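Possible atls1-like light-inducible protein (PDB 2XCZ) belongs to the macrophage migration inhibitory factor (MIF) family, small alpha/beta proteins that assemble as trimers, and its own role is not established. Local coordinates at residues 50-56 against 90-96; 3-9 against 57-63; 8-13 against 87-91. All blocks are in the same frame, centred on the assembly; numbering follows the deposited sequence.

Contact 1. Residues 50-56 against 90-96; sequences FSGNTEP and IPADRIY
Phe50 meets the 90-96 segment with both its ring and its carbonyl. With CG anti to the backbone N (chi1 -176°), the ring reaches Tyr96 and sets its edge against the tyrosine face in a T-shaped stack, planes 71° apart and CE1 of Phe50 3.5 Å from CZ of Tyr96. The backbone O of Phe50 is gripped end-on by NH1 and NH2 of Arg94, the bond from Arg94 NH2 to Phe50 O being 3.0 Å long. Ser51 and Gly52 form the corner of a type I' turn; Gly52, at positive phi, suits a position where a CB would press on the preceding carbonyl. Asn53 closes that turn and gives its O to Arg94 NH1 as well, while its OD1 takes the N-H of Glu55 in an Asx turn (2.9 Å from Glu55 N to Asn53 OD1). Glu55 lays CB over one face of the guanidinium, opposite Phe50 CB, and Glu55 O accepts an N-H of Arg94 NH1 at 2.8 Å. Pro56 O then accepts the N-H of Arg94 NE at 2.8 Å, and the proline ring rests against Ile90 and Pro91. Arginine fits because one long side chain, bent at chi3 (67°), can serve four inward-turned carbonyls. Tyr96 OH bonds to Tyr37 O of the second subunit. A type I' turn and an Asx turn thus fold the loop round one arginine, beside the sheet that runs on into the second subunit of a MIF-type trimer.

Contact 2. Residues 3-9 against 57-63; sequences LINIQAS and TCYVEVK
Strands 3-8 and 58-63 run antiparallel, their axes 4.7 Å apart at closest and their directions at 169°, as the central pair of the four-stranded mixed sheet of the MIF fold. Leu3, Asn5 and Gln7 face Lys63, Glu61 and Tyr59 in hydrogen-bonded pairs, each closed by two backbone bonds; Gln7 N to Tyr59 O, for example, is 2.8 Å. Ile4-Val62, Ile6-Val60 and Ala8-Cys58 alternate with them as the non-hydrogen-bonded pairs. Beyond the strand, Ser9 N still donates to Thr57 O, and the last rung changes character: Ser9 OG accepts the N-H of Thr57 at 2.9 Å. With chi1 at 71°, OG stands between its own backbone N and carbonyl carbon, where it can take the place of a main-chain acceptor.

The even-numbered residues form an apolar face, much of it under helix 72-88, with Val80 on Ile4 and Ile84 on Ile6, Cys58 and Val60. Branched side chains suit it because they fill the space close to the strands. Ile4 sends CG1 diagonally across to Val60 CG1, a tight 3.5 Å, while its CD1 lies alongside Val62 CG2. Ile6 turns CG2 to the sulfur of Cys58, 3.6 Å away.

The odd-numbered face looks into the trimer: Tyr59 packs on Leu3 of the second subunit, and Leu3 on Tyr59 of the third. Here Asn5 and Glu61 lie side by side with amide and carboxylate nearly coplanar. Asn5 OD1 is hydrogen-bonded to Ser41 OG, which fixes the turn of the amide, and Asn5 ND2 gives an almost straight 2.8 Å bond (165°) to the anti lone pair of Glu61 OE2.

Contact 3. Residues 8-13 against 87-91; sequences ASVPAV and NLGIP
Leu88 and Val10 bring together the end of helix 72-88 and the loop that follows strand 3-8. Leu88, in the last turn of the helix, sends its isobutyl group to the first segment at two places. Leu88 CD2 meets the fork of Val13, 3.8 Å from CG1 and 3.9 Å from CG2 of that valine, the two side chains crossing at about a right angle. Leu88 CD1 reaches more loosely to Ala8, 4.4 Å from the methyl CB. Leucine suits this site because its two branching methyls reach Ala8 at the end of the strand and Val13 farther along the loop.

Val10 points at the chain just past the helix. Val10 CG1 lies anti to its carbonyl carbon (chi1 -60°) and comes to 3.8 Å from CG1 of Ile90, while Val10 CG2 stands 4.3 Å from Leu88 CB. The contact thus joins the loop between strand 3-8 and helix 16-31 to the end of the second helix of a MIF-type beta-alpha-beta protein; Leu19 of helix 16-31 also packs on Leu88. Gly89, the first residue to leave the helix, has positive phi (67°), which glycine accepts readily, and the chain turns there.

Ile90 comes next, and its extended arm (chi2 173°) carries Ile90 CD1 to the methyl of Ala8, 3.8 Å away. A small residue suits that spot, since the arm ends directly against its CB.

Contact 2 runs through the middle of the sheet, and contacts 1 and 3 lie beyond its Ser9-Thr57 end. Contact 1 lies about 13 Å from contact 2 and about 11 Å from contact 3, centre to centre, and contacts 2 and 3 are also about 11 Å apart. Thr57 ties contact 2 to contact 1, its OG1 lying 2.8 Å from Arg94 O in a probable hydrogen bond, and Tyr96 O meets Val60 N where strands 95-101 and 58-64 adjoin. Ile90 belongs to contacts 1 and 3 and places CD1 3.7 Å from Cys58 CB of contact 2. Contacts 1 and 2 touch the second subunit; a bound PEG molecule lies about 4 Å from the Tyr96 side chain.

Contact 1. Residues 50-56 against 90-96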
ATOM      1  N   PHE A  50      -7.178  -6.045  14.565  1.00 11.51           N
ATOM      2  CA  PHE A  50      -6.333  -5.163  15.360  1.00 12.19           C
ATOM      3  C   PHE A  50      -6.473  -5.620  16.809  1.00 13.25           C
ATOM      4  O   PHE A  50      -7.589  -5.909  17.260  1.00 13.62           O
ATOM      5  CB  PHE A  50      -6.726  -3.689  15.200  1.00 11.59           C
ATOM      6  CG  PHE A  50      -5.810  -2.747  15.924  1.00 12.32           C
ATOM      7  CD1 PHE A  50      -4.430  -2.785  15.702  1.00 12.79           C
ATOM      8  CD2 PHE A  50      -6.316  -1.843  16.853  1.00 14.23           C
ATOM      9  CE1 PHE A  50      -3.571  -1.922  16.370  1.00 13.08           C
ATOM     10  CE2 PHE A  50      -5.466  -0.975  17.534  1.00 15.26           C
ATOM     11  CZ  PHE A  50      -4.088  -1.011  17.291  1.00 15.23           C
ATOM     12  N   SER A  51      -5.343  -5.719  17.504  1.00 13.86           N
ATOM     13  CA  SER A  51      -5.318  -6.205  18.890  1.00 15.11           C
ATOM     14  C   SER A  51      -5.874  -7.633  18.968  1.00 15.62           C
ATOM     15  O   SER A  51      -6.432  -8.050  19.995  1.00 15.75           O
ATOM     16  CB  SER A  51      -6.129  -5.272  19.812  1.00 15.44           C
ATOM     17  OG  SER A  51      -5.825  -3.904  19.608  1.00 16.53           O
ATOM     18  N   GLY A  52      -5.761  -8.372  17.876  1.00 15.77           N
ATOM     19  CA  GLY A  52      -6.242  -9.759  17.828  1.00 16.39           C
ATOM     20  C   GLY A  52      -7.714  -9.955  17.513  1.00 16.98           C
ATOM     21  O   GLY A  52      -8.167 -11.087  17.406  1.00 17.39           O
ATOM     22  N   ASN A  53      -8.467  -8.868  17.339  1.00 17.37           N
ATOM     23  CA  ASN A  53      -9.906  -8.986  17.053  1.00 17.45           C
ATOM     24  C   ASN A  53     -10.379  -8.247  15.788  1.00 17.23           C
ATOM     25  O   ASN A  53      -9.661  -7.410  15.246  1.00 16.58           O
ATOM     26  CB  ASN A  53     -10.739  -8.598  18.288  1.00 17.82           C
ATOM     27  CG  ASN A  53     -10.790  -7.100  18.520  1.00 18.99           C
ATOM     28  OD1 ASN A  53     -11.262  -6.344  17.671  1.00 21.49           O
ATOM     29  ND2 ASN A  53     -10.310  -6.661  19.682  1.00 21.12           N
ATOM     30  N   THR A  54     -11.594  -8.559  15.345  1.00 16.43           N
ATOM     31  CA  THR A  54     -12.135  -8.066  14.071  1.00 15.93           C
ATOM     32  C   THR A  54     -13.114  -6.907  14.232  1.00 15.61           C
ATOM     33  O   THR A  54     -13.889  -6.605  13.323  1.00 16.24           O
ATOM     34  CB  THR A  54     -12.809  -9.201  13.270  1.00 16.10           C
ATOM     35  OG1 THR A  54     -13.705  -9.926  14.132  1.00 16.38           O
ATOM     36  CG2 THR A  54     -11.758 -10.167  12.732  1.00 16.47           C
ATOM     37  N   GLU A  55     -13.074  -6.248  15.379  1.00 15.46           N
ATOM     38  CA  GLU A  55     -13.842  -5.021  15.543  1.00 15.23           C
ATOM     39  C   GLU A  55     -13.401  -3.961  14.519  1.00 14.48           C
ATOM     40  O   GLU A  55     -12.258  -4.019  14.013  1.00 14.63           O
ATOM     41  CB  GLU A  55     -13.728  -4.499  16.978  1.00 15.12           C
ATOM     42  CG  GLU A  55     -14.603  -5.300  17.961  1.00 18.29           C
ATOM     43  CD  GLU A  55     -16.092  -5.163  17.655  1.00 19.97           C
ATOM     44  OE1 GLU A  55     -16.692  -4.118  18.012  1.00 21.90           O
ATOM     45  OE2 GLU A  55     -16.667  -6.093  17.050  1.00 19.43           O
ATOM     46  N   PRO A  56     -14.300  -3.014  14.184  1.00 13.72           N
ATOM     47  CA  PRO A  56     -14.016  -1.963  13.204  1.00 13.20           C
ATOM     48  C   PRO A  56     -12.607  -1.407  13.379  1.00 12.55           C
ATOM     49  O   PRO A  56     -12.227  -1.021  14.484  1.00 12.46           O
ATOM     50  CB  PRO A  56     -15.082  -0.906  13.505  1.00 13.83           C
ATOM     51  CG  PRO A  56     -16.254  -1.736  13.955  1.00 12.80           C
ATOM     52  CD  PRO A  56     -15.681  -2.909  14.708  1.00 13.23           C
ATOM     53  N   ILE A  90     -15.384   4.210  13.046  1.00 16.77           N
ATOM     54  CA  ILE A  90     -14.228   3.456  13.533  1.00 16.08           C
ATOM     55  C   ILE A  90     -13.568   4.292  14.624  1.00 15.91           C
ATOM     56  O   ILE A  90     -13.191   5.437  14.382  1.00 15.77           O
ATOM     57  CB  ILE A  90     -13.200   3.159  12.403  1.00 15.47           C
ATOM     58  CG1 ILE A  90     -13.877   2.380  11.272  1.00 15.33           C
ATOM     59  CG2 ILE A  90     -11.989   2.393  12.956  1.00 15.07           C
ATOM     60  CD1 ILE A  90     -13.008   2.174  10.021  1.00 13.19           C
ATOM     61  N   PRO A  91     -13.444   3.725  15.833  1.00 16.35           N
ATOM     62  CA  PRO A  91     -12.853   4.418  16.971  1.00 16.22           C
ATOM     63  C   PRO A  91     -11.427   4.834  16.639  1.00 15.41           C
ATOM     64  O   PRO A  91     -10.711   4.064  15.991  1.00 16.09           O
ATOM     65  CB  PRO A  91     -12.824   3.344  18.064  1.00 15.90           C
ATOM     66  CG  PRO A  91     -13.767   2.302  17.632  1.00 17.62           C
ATOM     67  CD  PRO A  91     -13.763   2.318  16.146  1.00 16.27           C
ATOM     68  N   ALA A  92     -11.020   6.021  17.075  1.00 14.89           N
ATOM     69  CA  ALA A  92      -9.671   6.518  16.785  1.00 14.73           C
ATOM     70  C   ALA A  92      -8.581   5.579  17.321  1.00 14.56           C
ATOM     71  O   ALA A  92      -7.493   5.489  16.739  1.00 13.48           O
ATOM     72  CB  ALA A  92      -9.484   7.934  17.313  1.00 14.77           C
ATOM     73  N   ASP A  93      -8.874   4.869  18.419  1.00 13.98           N
ATOM     74  CA  ASP A  93      -7.880   3.939  18.981  1.00 13.96           C
ATOM     75  C   ASP A  93      -7.776   2.620  18.216  1.00 13.33           C
ATOM     76  O   ASP A  93      -7.027   1.713  18.622  1.00 13.68           O
ATOM     77  CB  ASP A  93      -8.083   3.692  20.483  1.00 14.40           C
ATOM     78  CG  ASP A  93      -9.383   2.953  20.806  1.00 15.83           C
ATOM     79  OD1 ASP A  93     -10.118   2.515  19.892  1.00 17.74           O
ATOM     80  OD2 ASP A  93      -9.657   2.808  22.015  1.00 19.99           O
ATOM     81  N   ARG A  94      -8.521   2.511  17.115  1.00 12.25           N
ATOM     82  CA  ARG A  94      -8.346   1.379  16.203  1.00 11.45           C
ATOM     83  C   ARG A  94      -7.900   1.831  14.805  1.00 10.77           C
ATOM     84  O   ARG A  94      -8.083   1.116  13.810  1.00 11.16           O
ATOM     85  CB  ARG A  94      -9.612   0.519  16.169  1.00 12.01           C
ATOM     86  CG  ARG A  94      -9.774  -0.265  17.493  1.00 12.05           C
ATOM     87  CD  ARG A  94     -10.967  -1.209  17.481  1.00 13.77           C
ATOM     88  NE  ARG A  94     -10.842  -2.334  16.552  1.00 15.16           N
ATOM     89  CZ  ARG A  94     -10.111  -3.430  16.758  1.00 11.92           C
ATOM     90  NH1 ARG A  94     -10.108  -4.387  15.835  1.00 12.88           N
ATOM     91  NH2 ARG A  94      -9.384  -3.579  17.866  1.00 13.00           N
ATOM     92  N   ILE A  95      -7.306   3.026  14.751  1.00 10.25           N
ATOM     93  CA  ILE A  95      -6.799   3.583  13.485  1.00  9.87           C
ATOM     94  C   ILE A  95      -5.282   3.728  13.522  1.00  9.66           C
ATOM     95  O   ILE A  95      -4.734   4.297  14.471  1.00 10.43           O
ATOM     96  CB  ILE A  95      -7.448   4.959  13.168  1.00 10.06           C
ATOM     97  CG1 ILE A  95      -8.983   4.819  13.109  1.00 10.93           C
ATOM     98  CG2 ILE A  95      -6.848   5.543  11.872  1.00 10.60           C
ATOM     99  CD1 ILE A  95      -9.718   6.125  12.942  1.00 11.78           C
ATOM    100  N   TYR A  96      -4.612   3.180  12.504  1.00  8.91           N
ATOM    101  CA  TYR A  96      -3.177   3.396  12.305  1.00  8.70           C
ATOM    102  C   TYR A  96      -2.964   4.212  11.041  1.00  8.59           C
ATOM    103  O   TYR A  96      -3.683   4.039  10.052  1.00  7.85           O
ATOM    104  CB  TYR A  96      -2.457   2.062  12.122  1.00  8.55           C
ATOM    105  CG  TYR A  96      -1.944   1.398  13.378  1.00  9.55           C
ATOM    106  CD1 TYR A  96      -1.982   2.041  14.609  1.00 10.05           C
ATOM    107  CD2 TYR A  96      -1.342   0.144  13.311  1.00  8.84           C
ATOM    108  CE1 TYR A  96      -1.465   1.434  15.761  1.00  9.20           C
ATOM    109  CE2 TYR A  96      -0.840  -0.473  14.451  1.00 10.37           C
ATOM    110  CZ  TYR A  96      -0.894   0.180  15.664  1.00 11.03           C
ATOM    111  OH  TYR A  96      -0.376  -0.409  16.804  1.00  9.75           O
TER

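Contact 2. Residues 3-9 against 57-63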
ATOM      1  N   LEU A   3      -1.153  12.407  -0.702  1.00  8.98           N
ATOM      2  CA  LEU A   3      -1.860  11.160  -0.959  1.00  9.13           C
ATOM      3  C   LEU A   3      -2.375  10.647   0.373  1.00  8.50           C
ATOM      4  O   LEU A   3      -1.647  10.640   1.368  1.00  8.25           O
ATOM      5  CB  LEU A   3      -0.892  10.132  -1.561  1.00  8.88           C
ATOM      6  CG  LEU A   3      -1.407   8.706  -1.747  1.00  9.96           C
ATOM      7  CD1 LEU A   3      -2.399   8.578  -2.880  1.00 10.09           C
ATOM      8  CD2 LEU A   3      -0.219   7.781  -1.973  1.00  9.32           C
ATOM      9  N   ILE A   4      -3.649  10.262   0.395  1.00  8.38           N
ATOM     10  CA  ILE A   4      -4.210   9.548   1.538  1.00  8.52           C
ATOM     11  C   ILE A   4      -5.050   8.345   1.079  1.00  7.87           C
ATOM     12  O   ILE A   4      -6.101   8.499   0.458  1.00  8.13           O
ATOM     13  CB  ILE A   4      -4.954  10.498   2.503  1.00  8.64           C
ATOM     14  CG1 ILE A   4      -5.500   9.734   3.723  1.00  8.20           C
ATOM     15  CG2 ILE A   4      -6.029  11.339   1.755  1.00  8.19           C
ATOM     16  CD1 ILE A   4      -5.864  10.647   4.898  1.00 10.02           C
ATOM     17  N   ASN A   5      -4.563   7.149   1.409  1.00  8.02           N
ATOM     18  CA  ASN A   5      -5.231   5.903   1.042  1.00  8.03           C
ATOM     19  C   ASN A   5      -5.768   5.240   2.309  1.00  8.79           C
ATOM     20  O   ASN A   5      -5.005   4.974   3.238  1.00  9.48           O
ATOM     21  CB  ASN A   5      -4.235   4.971   0.331  1.00  7.42           C
ATOM     22  CG  ASN A   5      -3.873   5.431  -1.071  1.00  9.68           C
ATOM     23  OD1 ASN A   5      -4.720   5.914  -1.839  1.00  9.55           O
ATOM     24  ND2 ASN A   5      -2.606   5.240  -1.426  1.00  9.22           N
ATOM     25  N   ILE A   6      -7.077   4.993   2.360  1.00  8.43           N
ATOM     26  CA  ILE A   6      -7.686   4.382   3.543  1.00  9.40           C
ATOM     27  C   ILE A   6      -8.108   2.960   3.229  1.00  9.45           C
ATOM     28  O   ILE A   6      -8.743   2.696   2.205  1.00 10.08           O
ATOM     29  CB  ILE A   6      -8.917   5.190   4.037  1.00  9.24           C
ATOM     30  CG1 ILE A   6      -8.543   6.654   4.345  1.00 10.54           C
ATOM     31  CG2 ILE A   6      -9.504   4.561   5.300  1.00  9.67           C
ATOM     32  CD1 ILE A   6      -9.758   7.603   4.316  1.00 13.47           C
ATOM     33  N   GLN A   7      -7.745   2.047   4.117  1.00  9.89           N
ATOM     34  CA  GLN A   7      -8.134   0.644   4.017  1.00 10.76           C
ATOM     35  C   GLN A   7      -8.911   0.305   5.298  1.00 10.77           C
ATOM     36  O   GLN A   7      -8.355   0.334   6.405  1.00 11.11           O
ATOM     37  CB  GLN A   7      -6.863  -0.191   3.865  1.00 11.03           C
ATOM     38  CG  GLN A   7      -7.014  -1.689   3.959  1.00 13.68           C
ATOM     39  CD  GLN A   7      -5.708  -2.346   4.355  1.00 17.76           C
ATOM     40  OE1 GLN A   7      -5.542  -2.788   5.493  1.00 20.42           O
ATOM     41  NE2 GLN A   7      -4.753  -2.377   3.427  1.00 19.84           N
ATOM     42  N   ALA A   8     -10.202   0.004   5.163  1.00 10.25           N
ATOM     43  CA  ALA A   8     -11.035  -0.152   6.365  1.00 10.55           C
ATOM     44  C   ALA A   8     -11.738  -1.493   6.393  1.00 10.42           C
ATOM     45  O   ALA A   8     -12.019  -2.059   5.341  1.00 10.70           O
ATOM     46  CB  ALA A   8     -12.047   0.999   6.485  1.00 10.45           C
ATOM     47  N   SER A   9     -12.025  -1.976   7.598  1.00 10.68           N
ATOM     48  CA  SER A   9     -12.690  -3.257   7.791  1.00 11.50           C
ATOM     49  C   SER A   9     -14.212  -3.175   7.673  1.00 12.55           C
ATOM     50  O   SER A   9     -14.877  -4.186   7.390  1.00 12.72           O
ATOM     51  CB  SER A   9     -12.305  -3.866   9.142  1.00 10.83           C
ATOM     52  OG  SER A   9     -12.889  -3.145  10.219  1.00 10.71           O
ATOM     53  N   THR A  57     -11.842  -1.426  12.287  1.00 12.22           N
ATOM     54  CA  THR A  57     -10.452  -0.966  12.313  1.00 11.84           C
ATOM     55  C   THR A  57     -10.040  -0.433  10.940  1.00 11.55           C
ATOM     56  O   THR A  57     -10.708  -0.695   9.931  1.00 10.43           O
ATOM     57  CB  THR A  57      -9.499  -2.058  12.807  1.00 11.86           C
ATOM     58  OG1 THR A  57      -8.187  -1.502  12.954  1.00 12.12           O
ATOM     59  CG2 THR A  57      -9.454  -3.230  11.847  1.00 12.36           C
ATOM     60  N   CYS A  58      -8.933   0.310  10.903  1.00 11.31           N
ATOM     61  CA  CYS A  58      -8.616   1.103   9.737  1.00 12.11           C
ATOM     62  C   CYS A  58      -7.100   1.281   9.623  1.00 10.25           C
ATOM     63  O   CYS A  58      -6.457   1.584  10.618  1.00  9.73           O
ATOM     64  CB  CYS A  58      -9.284   2.465   9.959  1.00 13.02           C
ATOM     65  SG  CYS A  58      -9.075   3.612   8.738  1.00 20.60           S
ATOM     66  N   TYR A  59      -6.538   1.063   8.429  1.00  9.33           N
ATOM     67  CA  TYR A  59      -5.159   1.492   8.154  1.00  9.19           C
ATOM     68  C   TYR A  59      -5.140   2.593   7.106  1.00  8.81           C
ATOM     69  O   TYR A  59      -5.721   2.444   6.036  1.00  9.54           O
ATOM     70  CB  TYR A  59      -4.263   0.343   7.671  1.00  8.89           C
ATOM     71  CG  TYR A  59      -2.875   0.843   7.299  1.00  9.41           C
ATOM     72  CD1 TYR A  59      -2.038   1.391   8.270  1.00 10.63           C
ATOM     73  CD2 TYR A  59      -2.435   0.819   5.969  1.00 11.17           C
ATOM     74  CE1 TYR A  59      -0.784   1.888   7.934  1.00 10.80           C
ATOM     75  CE2 TYR A  59      -1.167   1.320   5.610  1.00 10.87           C
ATOM     76  CZ  TYR A  59      -0.363   1.858   6.607  1.00 10.91           C
ATOM     77  OH  TYR A  59       0.888   2.341   6.274  1.00 14.58           O
ATOM     78  N   VAL A  60      -4.416   3.670   7.387  1.00  8.77           N
ATOM     79  CA  VAL A  60      -4.317   4.775   6.433  1.00  8.54           C
ATOM     80  C   VAL A  60      -2.866   4.984   6.034  1.00  9.06           C
ATOM     81  O   VAL A  60      -1.995   4.983   6.890  1.00  9.14           O
ATOM     82  CB  VAL A  60      -4.817   6.087   7.069  1.00  8.69           C
ATOM     83  CG1 VAL A  60      -4.843   7.233   6.027  1.00  8.33           C
ATOM     84  CG2 VAL A  60      -6.212   5.885   7.699  1.00  8.00           C
ATOM     85  N   GLU A  61      -2.604   5.174   4.745  1.00  8.64           N
ATOM     86  CA  GLU A  61      -1.283   5.701   4.382  1.00 10.05           C
ATOM     87  C   GLU A  61      -1.379   7.136   3.894  1.00  9.44           C
ATOM     88  O   GLU A  61      -2.268   7.481   3.113  1.00  8.52           O
ATOM     89  CB  GLU A  61      -0.534   4.814   3.411  1.00 12.21           C
ATOM     90  CG  GLU A  61      -1.275   4.364   2.235  1.00 15.80           C
ATOM     91  CD  GLU A  61      -0.353   3.730   1.186  1.00 19.33           C
ATOM     92  OE1 GLU A  61       0.615   3.006   1.557  1.00 22.24           O
ATOM     93  OE2 GLU A  61      -0.615   3.952  -0.004  1.00 18.54           O
ATOM     94  N   VAL A  62      -0.492   7.968   4.427  1.00  9.50           N
ATOM     95  CA  VAL A  62      -0.407   9.351   4.037  1.00  9.27           C
ATOM     96  C   VAL A  62       0.981   9.630   3.494  1.00  9.12           C
ATOM     97  O   VAL A  62       1.962   9.292   4.134  1.00  9.14           O
ATOM     98  CB  VAL A  62      -0.686  10.301   5.223  1.00  8.99           C
ATOM     99  CG1 VAL A  62      -0.414  11.763   4.827  1.00 10.25           C
ATOM    100  CG2 VAL A  62      -2.132  10.149   5.697  1.00  9.75           C
ATOM    101  N   LYS A  63       1.047  10.243   2.311  1.00  9.38           N
ATOM    102  CA  LYS A  63       2.328  10.671   1.743  1.00  9.99           C
ATOM    103  C   LYS A  63       2.248  12.125   1.311  1.00 10.13           C
ATOM    104  O   LYS A  63       1.201  12.625   0.914  1.00  9.42           O
ATOM    105  CB  LYS A  63       2.758   9.793   0.557  1.00 10.62           C
ATOM    106  CG  LYS A  63       2.907   8.316   0.884  1.00 11.26           C
ATOM    107  CD  LYS A  63       3.412   7.556  -0.333  1.00 12.59           C
ATOM    108  CE  LYS A  63       3.455   6.052  -0.089  1.00 14.33           C
ATOM    109  NZ  LYS A  63       4.183   5.666   1.167  1.00 14.28           N
TER

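Contact 3. Residues 8-13 against 87-91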
ATOM      1  N   ALA A   8     -10.202   0.004   5.163  1.00 10.25           N
ATOM      2  CA  ALA A   8     -11.035  -0.152   6.365  1.00 10.55           C
ATOM      3  C   ALA A   8     -11.738  -1.493   6.393  1.00 10.42           C
ATOM      4  O   ALA A   8     -12.019  -2.059   5.341  1.00 10.70           O
ATOM      5  CB  ALA A   8     -12.047   0.999   6.485  1.00 10.45           C
ATOM      6  N   SER A   9     -12.025  -1.976   7.598  1.00 10.68           N
ATOM      7  CA  SER A   9     -12.690  -3.257   7.791  1.00 11.50           C
ATOM      8  C   SER A   9     -14.212  -3.175   7.673  1.00 12.55           C
ATOM      9  O   SER A   9     -14.877  -4.186   7.390  1.00 12.72           O
ATOM     10  CB  SER A   9     -12.305  -3.866   9.142  1.00 10.83           C
ATOM     11  OG  SER A   9     -12.889  -3.145  10.219  1.00 10.71           O
ATOM     12  N   VAL A  10     -14.757  -1.980   7.887  1.00 13.34           N
ATOM     13  CA  VAL A  10     -16.220  -1.780   7.866  1.00 14.31           C
ATOM     14  C   VAL A  10     -16.786  -1.902   6.446  1.00 14.57           C
ATOM     15  O   VAL A  10     -16.062  -1.768   5.464  1.00 14.33           O
ATOM     16  CB  VAL A  10     -16.631  -0.418   8.474  1.00 14.72           C
ATOM     17  CG1 VAL A  10     -16.179  -0.303   9.919  1.00 15.55           C
ATOM     18  CG2 VAL A  10     -16.097   0.734   7.634  1.00 13.24           C
ATOM     19  N   PRO A  11     -18.101  -2.152   6.319  1.00 15.03           N
ATOM     20  CA  PRO A  11     -18.660  -2.278   4.973  1.00 15.55           C
ATOM     21  C   PRO A  11     -18.581  -0.989   4.148  1.00 15.40           C
ATOM     22  O   PRO A  11     -18.471   0.102   4.720  1.00 15.63           O
ATOM     23  CB  PRO A  11     -20.126  -2.621   5.248  1.00 15.60           C
ATOM     24  CG  PRO A  11     -20.106  -3.249   6.594  1.00 15.43           C
ATOM     25  CD  PRO A  11     -19.079  -2.507   7.362  1.00 15.27           C
ATOM     26  N   ALA A  12     -18.643  -1.113   2.826  1.00 15.48           N
ATOM     27  CA  ALA A  12     -18.641   0.057   1.938  1.00 16.46           C
ATOM     28  C   ALA A  12     -19.743   1.049   2.309  1.00 16.92           C
ATOM     29  O   ALA A  12     -20.812   0.646   2.768  1.00 17.62           O
ATOM     30  CB  ALA A  12     -18.765  -0.377   0.504  1.00 16.17           C
ATOM     31  N   VAL A  13     -19.471   2.344   2.153  1.00 17.14           N
ATOM     32  CA  VAL A  13     -20.470   3.375   2.478  1.00 17.37           C
ATOM     33  C   VAL A  13     -20.967   4.125   1.234  1.00 17.86           C
ATOM     34  O   VAL A  13     -20.205   4.406   0.303  1.00 17.93           O
ATOM     35  CB  VAL A  13     -20.003   4.368   3.568  1.00 17.45           C
ATOM     36  CG1 VAL A  13     -19.727   3.636   4.874  1.00 18.05           C
ATOM     37  CG2 VAL A  13     -18.767   5.137   3.117  1.00 18.38           C
ATOM     38  N   ASN A  87     -17.227   9.584  10.264  1.00 19.48           N
ATOM     39  CA  ASN A  87     -17.846   9.152   9.017  1.00 19.59           C
ATOM     40  C   ASN A  87     -17.940   7.639   8.803  1.00 19.17           C
ATOM     41  O   ASN A  87     -18.848   7.165   8.111  1.00 19.75           O
ATOM     42  CB  ASN A  87     -17.137   9.823   7.843  1.00 19.64           C
ATOM     43  CG  ASN A  87     -17.453  11.303   7.754  1.00 21.44           C
ATOM     44  OD1 ASN A  87     -18.517  11.683   7.264  1.00 25.33           O
ATOM     45  ND2 ASN A  87     -16.538  12.144   8.217  1.00 20.72           N
ATOM     46  N   LEU A  88     -17.025   6.884   9.403  1.00 18.80           N
ATOM     47  CA  LEU A  88     -17.040   5.423   9.268  1.00 18.39           C
ATOM     48  C   LEU A  88     -17.371   4.694  10.561  1.00 18.26           C
ATOM     49  O   LEU A  88     -17.557   3.484  10.547  1.00 18.87           O
ATOM     50  CB  LEU A  88     -15.711   4.900   8.691  1.00 18.07           C
ATOM     51  CG  LEU A  88     -15.352   5.408   7.295  1.00 17.82           C
ATOM     52  CD1 LEU A  88     -13.963   4.905   6.901  1.00 15.84           C
ATOM     53  CD2 LEU A  88     -16.421   4.986   6.280  1.00 17.90           C
ATOM     54  N   GLY A  89     -17.435   5.436  11.664  1.00 17.94           N
ATOM     55  CA  GLY A  89     -17.721   4.866  12.976  1.00 18.20           C
ATOM     56  C   GLY A  89     -16.615   3.958  13.486  1.00 18.31           C
ATOM     57  O   GLY A  89     -16.877   3.026  14.251  1.00 19.43           O
ATOM     58  N   ILE A  90     -15.384   4.210  13.046  1.00 16.77           N
ATOM     59  CA  ILE A  90     -14.228   3.456  13.533  1.00 16.08           C
ATOM     60  C   ILE A  90     -13.568   4.292  14.624  1.00 15.91           C
ATOM     61  O   ILE A  90     -13.191   5.437  14.382  1.00 15.77           O
ATOM     62  CB  ILE A  90     -13.200   3.159  12.403  1.00 15.47           C
ATOM     63  CG1 ILE A  90     -13.877   2.380  11.272  1.00 15.33           C
ATOM     64  CG2 ILE A  90     -11.989   2.393  12.956  1.00 15.07           C
ATOM     65  CD1 ILE A  90     -13.008   2.174  10.021  1.00 13.19           C
ATOM     66  N   PRO A  91     -13.444   3.725  15.833  1.00 16.35           N
ATOM     67  CA  PRO A  91     -12.853   4.418  16.971  1.00 16.22           C
ATOM     68  C   PRO A  91     -11.427   4.834  16.639  1.00 15.41           C
ATOM     69  O   PRO A  91     -10.711   4.064  15.991  1.00 16.09           O
ATOM     70  CB  PRO A  91     -12.824   3.344  18.064  1.00 15.90           C
ATOM     71  CG  PRO A  91     -13.767   2.302  17.632  1.00 17.62           C
ATOM     72  CD  PRO A  91     -13.763   2.318  16.146  1.00 16.27           C
TER